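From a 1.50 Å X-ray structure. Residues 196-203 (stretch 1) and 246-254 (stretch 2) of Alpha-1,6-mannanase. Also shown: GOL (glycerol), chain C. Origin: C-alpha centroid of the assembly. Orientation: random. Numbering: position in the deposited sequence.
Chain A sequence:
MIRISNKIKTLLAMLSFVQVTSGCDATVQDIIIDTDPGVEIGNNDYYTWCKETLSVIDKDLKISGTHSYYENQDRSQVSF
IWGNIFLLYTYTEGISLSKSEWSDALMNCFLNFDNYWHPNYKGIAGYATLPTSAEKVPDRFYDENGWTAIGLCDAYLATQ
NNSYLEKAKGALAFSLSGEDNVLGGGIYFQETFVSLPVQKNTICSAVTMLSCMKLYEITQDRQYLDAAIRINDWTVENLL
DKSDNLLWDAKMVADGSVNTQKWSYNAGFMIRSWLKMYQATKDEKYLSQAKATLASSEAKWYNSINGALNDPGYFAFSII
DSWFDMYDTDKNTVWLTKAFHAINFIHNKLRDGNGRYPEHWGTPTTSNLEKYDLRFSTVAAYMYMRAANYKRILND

Stretch 1, residues 196-203: LPVQKNTI
Stretch 2 246-254: LLWDAKMVA

A short antiparallel ladder illustrates a general rule of β-structure: most backbone polar groups pair across the strands, while side chains and waters serve other donors and acceptors. In this α-1,6-mannanase, strand 199-201 lies against strand 250-252 with N-to-C directions 165° apart and axes approaching to 4.6 Å. The register sets Gln 199 CA 4.4 Å from Met 252 CA, Lys 200 CA 5.4 Å from Lys 251 CA and Asn 201 CA 4.2 Å from Ala 250 CA. The spacing alternates as expected, the wide pair being the hydrogen-bonded one.

Backbone torsions are extended, from -158/158 at Gln 199 through -118/140 at Lys 200 to -129/138 at Asn 201, and on the partner strand -166/161 at Ala 250, -124/129 at Lys 251 and -79/134 at Met 252. Lys 200 and Lys 251 bond reciprocally: Lys 200 N donates to Lys 251 O at 3.0 Å, and Lys 251 N to Lys 200 O at 2.8 Å, both nearly linear. Beyond them, Val 253 N donates to Val 198 O (3.0 Å) and Thr 202 N to Asp 249 O (3.0 Å). At the narrow pairs, CA-H groups approach the same carbonyls, with Ala 250 CA 3.2 Å from Lys 200 O and Gln 199 CA 3.4 Å from Lys 251 O.

Carbonyls can accept twice. Water 1 donates to Val 198 O (2.7 Å) and accepts from Ala 254 N (3.0 Å), so that Val 198 O serves two consecutive amides of stretch 2, one directly and one through water. At the other end, stretch 1 turns into a helix at Thr 202 (-54/-42), whose m rotamer carries OG1 to Trp 248 O, donating at 2.6 Å. The methyl CG2 of Thr 202 meets Leu 247 CG at 3.9 Å, so one side chain serves both polar and apolar neighbours. Water 3 accepts from Ile 203 N at 3.0 Å.

Gln 199, Asn 201, Ala 250 and Met 252 share one face of the sheet. Gln 199 (p, t, chi3 81°) sends NE2 to Asn 201 OD1 at 2.9 Å and to water 2, also at 2.9 Å; water 2 in turn donates to Asp 249 OD2 (2.8 Å), so the amide reaches the carboxylate through solvent. The small Ala 250 packs against this amide pair, its CB 3.6 Å from Gln 199 NE2 and 3.5 Å from Asn 201 OD1. Asn 201 is m, and Asp 249 is t. Glycerol, probably from the crystallisation liquor, donates from O3 to Asp 249 OD1 at 2.6 Å, while its O2 lies 2.8 Å from Asn 201 OD1 and 2.9 Å from Asp 249 OD2.

Met 252 (m, m, chi3 114°) brings CE to 3.7 Å from Gln 199 CB and SD to 4.1 Å from Pro 197 CG. Val 198 and Val 253, both t, close this end with CG1 of Val 198 3.7 Å from CG2 of Val 253. On the opposite face, the lysines (Lys 200 m, t, t, t; Lys 251 t, t, t, 93°) lead their ends away, and Lys 200 NZ is bonded elsewhere in the structure.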

# COMPACT_ATOMS: atom_id res chain seq x y z
N LEU A 196 -7.06 -20.67 6.86
CA LEU A 196 -6.52 -19.85 7.94
C LEU A 196 -7.44 -19.83 9.13
O LEU A 196 -8.66 -19.72 8.97
CB LEU A 196 -6.35 -18.41 7.50
CG LEU A 196 -5.21 -18.13 6.53
CD1 LEU A 196 -5.25 -16.65 6.19
CD2 LEU A 196 -3.85 -18.51 7.09
N PRO A 197 -6.86 -19.87 10.34
CA PRO A 197 -7.73 -19.71 11.49
C PRO A 197 -8.37 -18.31 11.52
O PRO A 197 -7.75 -17.33 11.07
CB PRO A 197 -6.80 -19.92 12.70
CG PRO A 197 -5.41 -19.77 12.18
CD PRO A 197 -5.43 -19.99 10.70
N VAL A 198 -9.58 -18.23 12.04
CA VAL A 198 -10.29 -16.96 12.11
C VAL A 198 -9.45 -15.99 12.96
O VAL A 198 -9.05 -16.29 14.08
CB VAL A 198 -11.72 -17.11 12.68
CG1 VAL A 198 -12.43 -15.77 12.77
CG2 VAL A 198 -12.54 -18.06 11.83
N GLN A 199 -9.22 -14.80 12.43
CA GLN A 199 -8.31 -13.85 13.05
C GLN A 199 -8.60 -12.44 12.59
O GLN A 199 -9.21 -12.23 11.53
CB GLN A 199 -6.86 -14.23 12.72
CG GLN A 199 -6.56 -14.28 11.22
CD GLN A 199 -5.23 -14.89 10.93
OE1 GLN A 199 -5.06 -16.13 10.90
NE2 GLN A 199 -4.25 -14.03 10.71
N LYS A 200 -8.16 -11.49 13.41
CA LYS A 200 -8.23 -10.06 13.12
C LYS A 200 -6.81 -9.51 13.06
O LYS A 200 -5.96 -9.89 13.85
CB LYS A 200 -9.10 -9.31 14.14
CG LYS A 200 -10.55 -9.76 14.09
CD LYS A 200 -11.45 -8.88 14.91
CE LYS A 200 -12.92 -9.14 14.60
NZ LYS A 200 -13.79 -8.09 15.21
N ASN A 201 -6.57 -8.63 12.10
CA ASN A 201 -5.22 -8.37 11.59
C ASN A 201 -4.89 -6.88 11.57
O ASN A 201 -5.72 -6.03 11.22
CB ASN A 201 -5.07 -8.96 10.16
CG ASN A 201 -5.23 -10.46 10.15
OD1 ASN A 201 -4.28 -11.22 9.85
ND2 ASN A 201 -6.41 -10.92 10.52
N THR A 202 -3.67 -6.57 11.99
CA THR A 202 -3.20 -5.22 12.00
C THR A 202 -3.34 -4.57 10.62
O THR A 202 -3.77 -3.43 10.55
CB THR A 202 -1.73 -5.16 12.45
OG1 THR A 202 -1.63 -5.74 13.75
CG2 THR A 202 -1.25 -3.72 12.46
N ILE A 203 -3.02 -5.30 9.56
CA ILE A 203 -3.05 -4.67 8.24
C ILE A 203 -4.48 -4.22 7.91
O ILE A 203 -4.66 -3.16 7.32
CB ILE A 203 -2.45 -5.54 7.12
CG1 ILE A 203 -2.35 -4.74 5.80
CG2 ILE A 203 -3.21 -6.84 6.92
CD1 ILE A 203 -1.47 -3.50 5.89
N LEU A 246 6.42 -1.19 17.81
CA LEU A 246 6.12 -1.89 16.57
C LEU A 246 4.84 -2.70 16.72
O LEU A 246 4.33 -2.88 17.82
CB LEU A 246 7.29 -2.77 16.15
CG LEU A 246 8.55 -1.97 15.81
CD1 LEU A 246 9.67 -2.89 15.34
CD2 LEU A 246 8.29 -0.87 14.78
N LEU A 247 4.32 -3.14 15.58
CA LEU A 247 3.01 -3.80 15.53
C LEU A 247 3.14 -5.30 15.34
O LEU A 247 3.85 -5.76 14.43
CB LEU A 247 2.16 -3.25 14.37
CG LEU A 247 1.47 -1.89 14.50
CD1 LEU A 247 0.38 -1.87 15.58
CD2 LEU A 247 2.45 -0.75 14.73
N TRP A 248 2.44 -6.04 16.18
CA TRP A 248 2.26 -7.47 15.97
C TRP A 248 1.34 -7.67 14.76
O TRP A 248 0.78 -6.73 14.23
CB TRP A 248 1.69 -8.14 17.23
CG TRP A 248 2.65 -8.07 18.39
CD1 TRP A 248 3.98 -8.34 18.36
CD2 TRP A 248 2.35 -7.72 19.76
NE1 TRP A 248 4.53 -8.18 19.61
CE2 TRP A 248 3.55 -7.78 20.48
CE3 TRP A 248 1.18 -7.33 20.43
CZ2 TRP A 248 3.62 -7.51 21.86
CZ3 TRP A 248 1.25 -7.05 21.78
CH2 TRP A 248 2.46 -7.12 22.49
N ASP A 249 1.22 -8.91 14.30
CA ASP A 249 0.53 -9.20 13.04
C ASP A 249 -0.98 -9.39 13.16
O ASP A 249 -1.74 -8.86 12.36
CB ASP A 249 1.11 -10.44 12.35
CG ASP A 249 0.68 -10.55 10.91
OD1 ASP A 249 0.98 -9.62 10.17
OD2 ASP A 249 0.05 -11.55 10.52
N ALA A 250 -1.43 -10.16 14.15
CA ALA A 250 -2.82 -10.58 14.20
C ALA A 250 -3.16 -11.14 15.56
O ALA A 250 -2.28 -11.51 16.32
CB ALA A 250 -3.09 -11.62 13.13
N LYS A 251 -4.46 -11.18 15.84
CA LYS A 251 -4.98 -11.78 17.07
C LYS A 251 -6.01 -12.84 16.66
O LYS A 251 -6.90 -12.58 15.86
CB LYS A 251 -5.60 -10.72 17.97
CG LYS A 251 -5.99 -11.21 19.35
CD LYS A 251 -6.30 -10.02 20.23
CE LYS A 251 -6.80 -10.40 21.60
NZ LYS A 251 -5.66 -10.46 22.53
N MET A 252 -5.83 -14.05 17.21
CA MET A 252 -6.67 -15.20 16.88
C MET A 252 -7.99 -15.13 17.63
O MET A 252 -8.03 -14.84 18.82
CB MET A 252 -5.98 -16.51 17.25
CG MET A 252 -4.62 -16.72 16.60
SD MET A 252 -4.68 -16.71 14.80
CE MET A 252 -3.74 -15.24 14.43
N VAL A 253 -9.07 -15.37 16.92
CA VAL A 253 -10.39 -15.28 17.53
C VAL A 253 -10.67 -16.39 18.54
O VAL A 253 -11.30 -16.16 19.57
CB VAL A 253 -11.48 -15.22 16.43
CG1 VAL A 253 -12.86 -15.51 16.99
CG2 VAL A 253 -11.43 -13.87 15.74
N ALA A 254 -10.16 -17.59 18.27
CA ALA A 254 -10.45 -18.75 19.11
C ALA A 254 -10.00 -18.56 20.55
O ALA A 254 -10.73 -18.85 21.50
CB ALA A 254 -9.79 -19.99 18.53
C1 GOL C . -2.07 -12.04 6.85
O1 GOL C . -1.44 -12.47 5.64
C2 GOL C . -1.48 -10.70 7.31
O2 GOL C . -1.86 -10.47 8.66
C3 GOL C . 0.04 -10.73 7.15
O3 GOL C . 0.64 -9.49 7.56
O HOH W 1 -8.93 -18.51 15.65
O HOH W 2 -1.34 -13.92 11.06
O HOH W 3 -1.59 -7.89 9.71